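Local coordinates for taurine dioxygenase (Burkholderia ambifaria, PDB 5VN6), which probably acts as a taurine dioxygenase of the TfdA family, an iron-dependent oxygenase of cupin fold, here crystallised with magnesium at its metal site, at residues Q43-R48 with D260-Q265; N137-Y142 with E198-V203. All coordinates share one frame; numbering follows the deposited sequence.

Interaction 1 (Q43-R48 with D260-Q265); sequences QLLRHR and DNRATQ
Arg-48, the residue that leaves helix 34-47 with positive phi, and Asp-260, at the end of strand 256-260, come within 5.4 Å CA to CA and share one backbone hydrogen bond, Asp-260 N to Arg-48 O, 2.9 Å and nearly straight at 171°. Beside it CD1 of Leu-44 packs against the same amide. The CB of Arg-48 meets CG2 of Thr-264 at 3.5 Å, and its chain, bent at chi2 (-52°), then carries the CD and NH1 atoms past the methyl of Ala-263. NH1 donates to a water lying in the guanidinium plane at its edge; this water donates to Leu-45 O and, at 2.8 Å, to Asp-260 OD2, joining the helix end to the carboxylate, the Arg-48 guanidinium itself staying 5.4 Å away (NH1 to Asp-260 OD2). NH2 of Arg-48 is taken by a salt bridge to Glu-198. On the other side of the contact Asp-260 opens an Asx turn: its OD1 accepts from Arg-262 N and, from the opposite face of the carboxylate, from Arg-262 NE at 2.8 Å. NE and NH2 of Arg-262 grip the two carboxylate oxygens side-on, although NH2 reaches OD2 from above the carboxylate plane; NH2 also bridges to Glu-195. The CD2 methyl of Leu-45 touches both partners of this pair, 3.7 Å from NH2 of Arg-262 and close to OD2 of Asp-260. Asp-260 O is shared by Ala-263 N and Thr-264 OG1. His-193 is a further partner of OD2. A buried carboxylate held by an arginine, a main-chain amide, a histidine and a water would be expected to stay ionised, and the bonds of Asp-260 tie together residues 260-264, the turn that leads into the strand carrying His-266, a ligand of the magnesium ion.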
loop_
_atom_site.group_PDB
_atom_site.type_symbol
_atom_site.label_atom_id
_atom_site.label_comp_id
_atom_site.label_asym_id
_atom_site.label_seq_id
_atom_site.Cartn_x
_atom_site.Cartn_y
_atom_site.Cartn_z
ATOM N N GLN A 43 6.940 -3.032 -23.690
ATOM C CA GLN A 43 6.390 -2.209 -22.610
ATOM C C GLN A 43 6.200 -3.013 -21.329
ATOM O O GLN A 43 6.452 -2.498 -20.235
ATOM C CB GLN A 43 5.070 -1.567 -23.038
ATOM C CG GLN A 43 5.161 -0.561 -24.184
ATOM C CD GLN A 43 6.099 0.616 -23.905
ATOM O OE1 GLN A 43 6.250 1.062 -22.771
ATOM N NE2 GLN A 43 6.696 1.152 -24.964
ATOM N N LEU A 44 5.760 -4.271 -21.436
ATOM C CA LEU A 44 5.588 -5.098 -20.239
ATOM C C LEU A 44 6.907 -5.275 -19.491
ATOM O O LEU A 44 6.948 -5.192 -18.255
ATOM C CB LEU A 44 4.988 -6.461 -20.612
ATOM C CG LEU A 44 4.798 -7.458 -19.454
ATOM C CD1 LEU A 44 3.740 -7.034 -18.438
ATOM C CD2 LEU A 44 4.500 -8.869 -19.981
ATOM N N LEU A 45 8.000 -5.513 -20.222
ATOM C CA LEU A 45 9.293 -5.689 -19.565
ATOM C C LEU A 45 9.744 -4.418 -18.847
ATOM O O LEU A 45 10.374 -4.493 -17.789
ATOM C CB LEU A 45 10.347 -6.115 -20.590
ATOM C CG LEU A 45 10.238 -7.542 -21.127
ATOM C CD1 LEU A 45 11.304 -7.787 -22.189
ATOM C CD2 LEU A 45 10.352 -8.571 -19.994
ATOM N N ARG A 46 9.407 -3.253 -19.384
ATOM C CA ARG A 46 9.838 -1.990 -18.782
ATOM C C ARG A 46 8.952 -1.559 -17.607
ATOM O O ARG A 46 9.450 -0.997 -16.628
ATOM C CB ARG A 46 9.876 -0.913 -19.866
ATOM C CG ARG A 46 9.852 0.523 -19.408
ATOM C CD ARG A 46 9.740 1.428 -20.635
ATOM N NE ARG A 46 10.746 1.065 -21.637
ATOM C CZ ARG A 46 10.590 1.195 -22.952
ATOM N NH1 ARG A 46 9.459 1.678 -23.449
ATOM N NH2 ARG A 46 11.569 0.834 -23.776
ATOM N N HIS A 47 7.642 -1.786 -17.689
ATOM C CA HIS A 47 6.689 -1.232 -16.734
ATOM C C HIS A 47 6.112 -2.268 -15.786
ATOM O O HIS A 47 5.306 -1.913 -14.904
ATOM C CB HIS A 47 5.552 -0.531 -17.489
ATOM C CG HIS A 47 5.997 0.681 -18.251
ATOM N ND1 HIS A 47 6.504 1.802 -17.629
ATOM C CD2 HIS A 47 6.026 0.941 -19.580
ATOM C CE1 HIS A 47 6.818 2.707 -18.542
ATOM N NE2 HIS A 47 6.539 2.208 -19.733
ATOM N N ARG A 48 6.515 -3.533 -15.938
ATOM C CA ARG A 48 6.196 -4.659 -15.053
ATOM C C ARG A 48 4.741 -5.118 -15.143
ATOM O O ARG A 48 4.471 -6.329 -15.108
ATOM C CB ARG A 48 6.545 -4.328 -13.596
ATOM C CG ARG A 48 7.866 -3.571 -13.374
ATOM C CD ARG A 48 9.042 -4.214 -14.045
ATOM N NE ARG A 48 10.264 -3.441 -13.860
ATOM C CZ ARG A 48 11.465 -3.850 -14.259
ATOM N NH1 ARG A 48 11.590 -5.027 -14.850
ATOM N NH2 ARG A 48 12.538 -3.100 -14.049
ATOM N N ASP A 260 4.225 -9.188 -15.432
ATOM C CA ASP A 260 5.425 -10.016 -15.431
ATOM C C ASP A 260 5.611 -10.524 -14.008
ATOM O O ASP A 260 6.091 -9.804 -13.138
ATOM C CB ASP A 260 6.622 -9.213 -15.940
ATOM C CG ASP A 260 7.958 -9.997 -15.890
ATOM O OD1 ASP A 260 8.039 -11.099 -15.306
ATOM O OD2 ASP A 260 8.943 -9.500 -16.468
ATOM N N ASN A 261 5.249 -11.786 -13.784
ATOM C CA ASN A 261 5.247 -12.356 -12.444
ATOM C C ASN A 261 6.655 -12.541 -11.900
ATOM O O ASN A 261 6.832 -12.654 -10.685
ATOM C CB ASN A 261 4.476 -13.682 -12.477
ATOM C CG ASN A 261 4.257 -14.276 -11.102
ATOM O OD1 ASN A 261 3.682 -13.629 -10.212
ATOM N ND2 ASN A 261 4.655 -15.540 -10.936
ATOM N N ARG A 262 7.655 -12.540 -12.775
ATOM C CA ARG A 262 9.029 -12.730 -12.345
ATOM C C ARG A 262 9.561 -11.497 -11.643
ATOM O O ARG A 262 10.391 -11.611 -10.735
ATOM C CB ARG A 262 9.904 -13.072 -13.557
ATOM C CG ARG A 262 9.339 -14.197 -14.384
ATOM C CD ARG A 262 9.959 -14.237 -15.775
ATOM N NE ARG A 262 9.607 -13.061 -16.566
ATOM C CZ ARG A 262 9.914 -12.931 -17.849
ATOM N NH1 ARG A 262 10.564 -13.914 -18.480
ATOM N NH2 ARG A 262 9.573 -11.835 -18.497
ATOM N N ALA A 263 9.101 -10.317 -12.048
ATOM C CA ALA A 263 9.637 -9.066 -11.535
ATOM C C ALA A 263 8.764 -8.418 -10.473
ATOM O O ALA A 263 9.170 -7.405 -9.909
ATOM C CB ALA A 263 9.840 -8.064 -12.689
ATOM N N THR A 264 7.576 -8.949 -10.206
ATOM C CA THR A 264 6.598 -8.276 -9.364
ATOM C C THR A 264 6.047 -9.196 -8.283
ATOM O O THR A 264 6.173 -10.422 -8.342
ATOM C CB THR A 264 5.407 -7.758 -10.193
ATOM O OG1 THR A 264 4.702 -8.878 -10.758
ATOM C CG2 THR A 264 5.886 -6.848 -11.310
ATOM N N GLN A 265 5.402 -8.572 -7.302
ATOM C CA GLN A 265 4.414 -9.236 -6.468
ATOM C C GLN A 265 3.088 -8.506 -6.656
ATOM O O GLN A 265 3.053 -7.378 -7.152
ATOM C CB GLN A 265 4.849 -9.252 -4.991
ATOM C CG GLN A 265 6.229 -9.849 -4.825
ATOM C CD GLN A 265 6.677 -9.960 -3.407
ATOM O OE1 GLN A 265 5.909 -9.739 -2.459
ATOM N NE2 GLN A 265 7.946 -10.300 -3.237
HETATM O O HOH W 1 9.532 -6.767 -16.101
#

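Interaction 2 (N137-Y142 with E198-V203); sequences NMVLAY and EKVLYV
Tyr-142, Leu-201 and Val-139 carry this contact, in which the short helix 138-143, following strand 133-137 of one sheet of this cupin-clan fold, packs across strand 199-201, an outermost strand of a separate four-stranded antiparallel sheet, and so joins the two. The axes of 138-142 and 199-201 come within 5.8 Å at 91°. Asn-137 is the N-cap of the helix, its OD1 accepting from Leu-140 N. The CB of Tyr-142 sits 3.6 Å from Leu-201 N and also touches the CB of Leu-201. With CG anti to the backbone N (chi1 175°), the ring is carried obliquely across Lys-199, whose CB makes a CH-pi contact over one face, 4.1 Å from the centroid; farther out, CD of the extended lysine chain runs past CE2 and the phenol oxygen. Leu-201 reaches the helix through CD2, which meets the methyls of Met-138 and Ala-141, while Leu-236 of helix 228-237 also packs on it. Val-139 spreads its two methyls: CG1 faces the carboxylate of Glu-198, which is held by Thr-196 and Arg-48, and CG2 meets CG2 of Val-200. Its CA makes a C-H...O contact with Lys-199 O. The helix and strand are tied by one hydrogen bond, Leu-201 N to Met-138 O, 3.0 Å and 166° at the hydrogen; Tyr-142 N reaches that same oxygen from the opposite face of its carbonyl plane.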
loop_
_atom_site.group_PDB
_atom_site.type_symbol
_atom_site.label_atom_id
_atom_site.label_comp_id
_atom_site.label_asym_id
_atom_site.label_seq_id
_atom_site.Cartn_x
_atom_site.Cartn_y
_atom_site.Cartn_z
ATOM N N ASN A 137 7.054 -3.444 -7.460
ATOM C CA ASN A 137 8.217 -3.634 -8.327
ATOM C C ASN A 137 9.341 -4.219 -7.474
ATOM O O ASN A 137 9.985 -3.509 -6.704
ATOM C CB ASN A 137 8.602 -2.301 -8.965
ATOM C CG ASN A 137 9.808 -2.397 -9.885
ATOM O OD1 ASN A 137 10.639 -3.299 -9.773
ATOM N ND2 ASN A 137 9.913 -1.445 -10.802
ATOM N N MET A 138 9.577 -5.525 -7.588
ATOM C CA MET A 138 10.631 -6.121 -6.771
ATOM C C MET A 138 12.020 -5.973 -7.387
ATOM O O MET A 138 13.002 -6.389 -6.764
ATOM C CB MET A 138 10.317 -7.600 -6.501
ATOM C CG MET A 138 8.951 -7.803 -5.857
ATOM S SD MET A 138 8.611 -6.712 -4.431
ATOM C CE MET A 138 9.843 -7.347 -3.274
ATOM N N VAL A 139 12.124 -5.424 -8.599
ATOM C CA VAL A 139 13.425 -5.002 -9.129
ATOM C C VAL A 139 13.913 -3.763 -8.380
ATOM O O VAL A 139 15.051 -3.695 -7.893
ATOM C CB VAL A 139 13.322 -4.734 -10.645
ATOM C CG1 VAL A 139 14.611 -4.053 -11.192
ATOM C CG2 VAL A 139 12.994 -6.038 -11.422
ATOM N N LEU A 140 13.035 -2.773 -8.261
ATOM C CA LEU A 140 13.327 -1.594 -7.461
ATOM C C LEU A 140 13.535 -1.948 -5.985
ATOM O O LEU A 140 14.398 -1.365 -5.312
ATOM C CB LEU A 140 12.177 -0.600 -7.635
ATOM C CG LEU A 140 12.396 0.854 -7.312
ATOM C CD1 LEU A 140 13.627 1.340 -8.109
ATOM C CD2 LEU A 140 11.125 1.611 -7.703
ATOM N N ALA A 141 12.745 -2.886 -5.453
ATOM C CA ALA A 141 12.933 -3.259 -4.052
ATOM C C ALA A 141 14.336 -3.803 -3.809
ATOM O O ALA A 141 14.957 -3.499 -2.779
ATOM C CB ALA A 141 11.888 -4.289 -3.625
ATOM N N TYR A 142 14.859 -4.604 -4.748
ATOM C CA TYR A 142 16.238 -5.064 -4.628
ATOM C C TYR A 142 17.215 -3.909 -4.801
ATOM O O TYR A 142 18.129 -3.729 -3.988
ATOM C CB TYR A 142 16.565 -6.141 -5.672
ATOM C CG TYR A 142 18.051 -6.474 -5.570
ATOM C CD1 TYR A 142 18.515 -7.351 -4.584
ATOM C CD2 TYR A 142 18.989 -5.831 -6.361
ATOM C CE1 TYR A 142 19.863 -7.617 -4.427
ATOM C CE2 TYR A 142 20.364 -6.098 -6.220
ATOM C CZ TYR A 142 20.785 -6.989 -5.253
ATOM O OH TYR A 142 22.127 -7.259 -5.077
ATOM N N GLU A 198 18.027 -8.029 -14.907
ATOM C CA GLU A 198 17.851 -7.270 -13.680
ATOM C C GLU A 198 17.757 -8.207 -12.486
ATOM O O GLU A 198 17.227 -9.316 -12.582
ATOM C CB GLU A 198 16.574 -6.423 -13.746
ATOM C CG GLU A 198 16.587 -5.325 -14.783
ATOM C CD GLU A 198 15.196 -4.826 -15.075
ATOM O OE1 GLU A 198 14.311 -5.675 -15.346
ATOM O OE2 GLU A 198 14.973 -3.598 -15.018
ATOM N N LYS A 199 18.239 -7.738 -11.338
ATOM C CA LYS A 199 18.101 -8.511 -10.115
ATOM C C LYS A 199 16.755 -8.228 -9.448
ATOM O O LYS A 199 16.282 -7.088 -9.426
ATOM C CB LYS A 199 19.271 -8.237 -9.173
ATOM C CG LYS A 199 20.606 -8.787 -9.717
ATOM C CD LYS A 199 21.715 -8.700 -8.659
ATOM C CE LYS A 199 23.075 -9.103 -9.232
ATOM N NZ LYS A 199 24.154 -9.018 -8.202
ATOM N N VAL A 200 16.126 -9.295 -8.956
ATOM C CA VAL A 200 14.799 -9.260 -8.358
ATOM C C VAL A 200 14.914 -9.752 -6.922
ATOM O O VAL A 200 15.486 -10.816 -6.676
ATOM C CB VAL A 200 13.805 -10.136 -9.147
ATOM C CG1 VAL A 200 12.372 -9.974 -8.586
ATOM C CG2 VAL A 200 13.867 -9.808 -10.627
ATOM N N LEU A 201 14.372 -8.990 -5.978
ATOM C CA LEU A 201 14.221 -9.512 -4.626
ATOM C C LEU A 201 13.104 -10.552 -4.629
ATOM O O LEU A 201 11.920 -10.212 -4.761
ATOM C CB LEU A 201 13.954 -8.381 -3.634
ATOM C CG LEU A 201 13.732 -8.814 -2.180
ATOM C CD1 LEU A 201 14.926 -9.629 -1.629
ATOM C CD2 LEU A 201 13.420 -7.589 -1.288
ATOM N N TYR A 202 13.483 -11.824 -4.473
ATOM C CA TYR A 202 12.575 -12.939 -4.722
ATOM C C TYR A 202 12.239 -13.740 -3.460
ATOM O O TYR A 202 12.431 -14.962 -3.408
ATOM C CB TYR A 202 13.192 -13.847 -5.810
ATOM C CG TYR A 202 12.166 -14.727 -6.468
ATOM C CD1 TYR A 202 12.255 -16.108 -6.390
ATOM C CD2 TYR A 202 11.083 -14.166 -7.157
ATOM C CE1 TYR A 202 11.306 -16.919 -6.972
ATOM C CE2 TYR A 202 10.120 -14.968 -7.726
ATOM C CZ TYR A 202 10.248 -16.355 -7.633
ATOM O OH TYR A 202 9.313 -17.178 -8.201
ATOM N N VAL A 203 11.711 -13.061 -2.446
ATOM C CA VAL A 203 11.039 -13.692 -1.316
ATOM C C VAL A 203 9.699 -12.988 -1.127
ATOM O O VAL A 203 9.561 -11.795 -1.410
ATOM C CB VAL A 203 11.886 -13.642 -0.024
ATOM C CG1 VAL A 203 13.135 -14.539 -0.178
ATOM C CG2 VAL A 203 12.284 -12.168 0.325
#

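Both contacts are largely buried and their centres lie 10 Å apart, but interaction 1 mixes packing with a water bridge to a carboxylate that is paired within its own segment, and its Thr-264 side chain lies about 9 Å from the magnesium ion, whereas interaction 2 is mainly apolar, farther from the metal, and runs out to the exposed Lys-199. Each spans its two segments with a single direct backbone hydrogen bond. They are joined by a salt bridge, Arg-48 NH2 to Glu-198 OE2 at 2.7 Å, and by a probable hydrogen bond from Gln-265 NE2 to Val-203 O. Val-200 CG1 also packs on Arg-262 O, and segment 260-265 thus touches both 43-48 and strand 199-201.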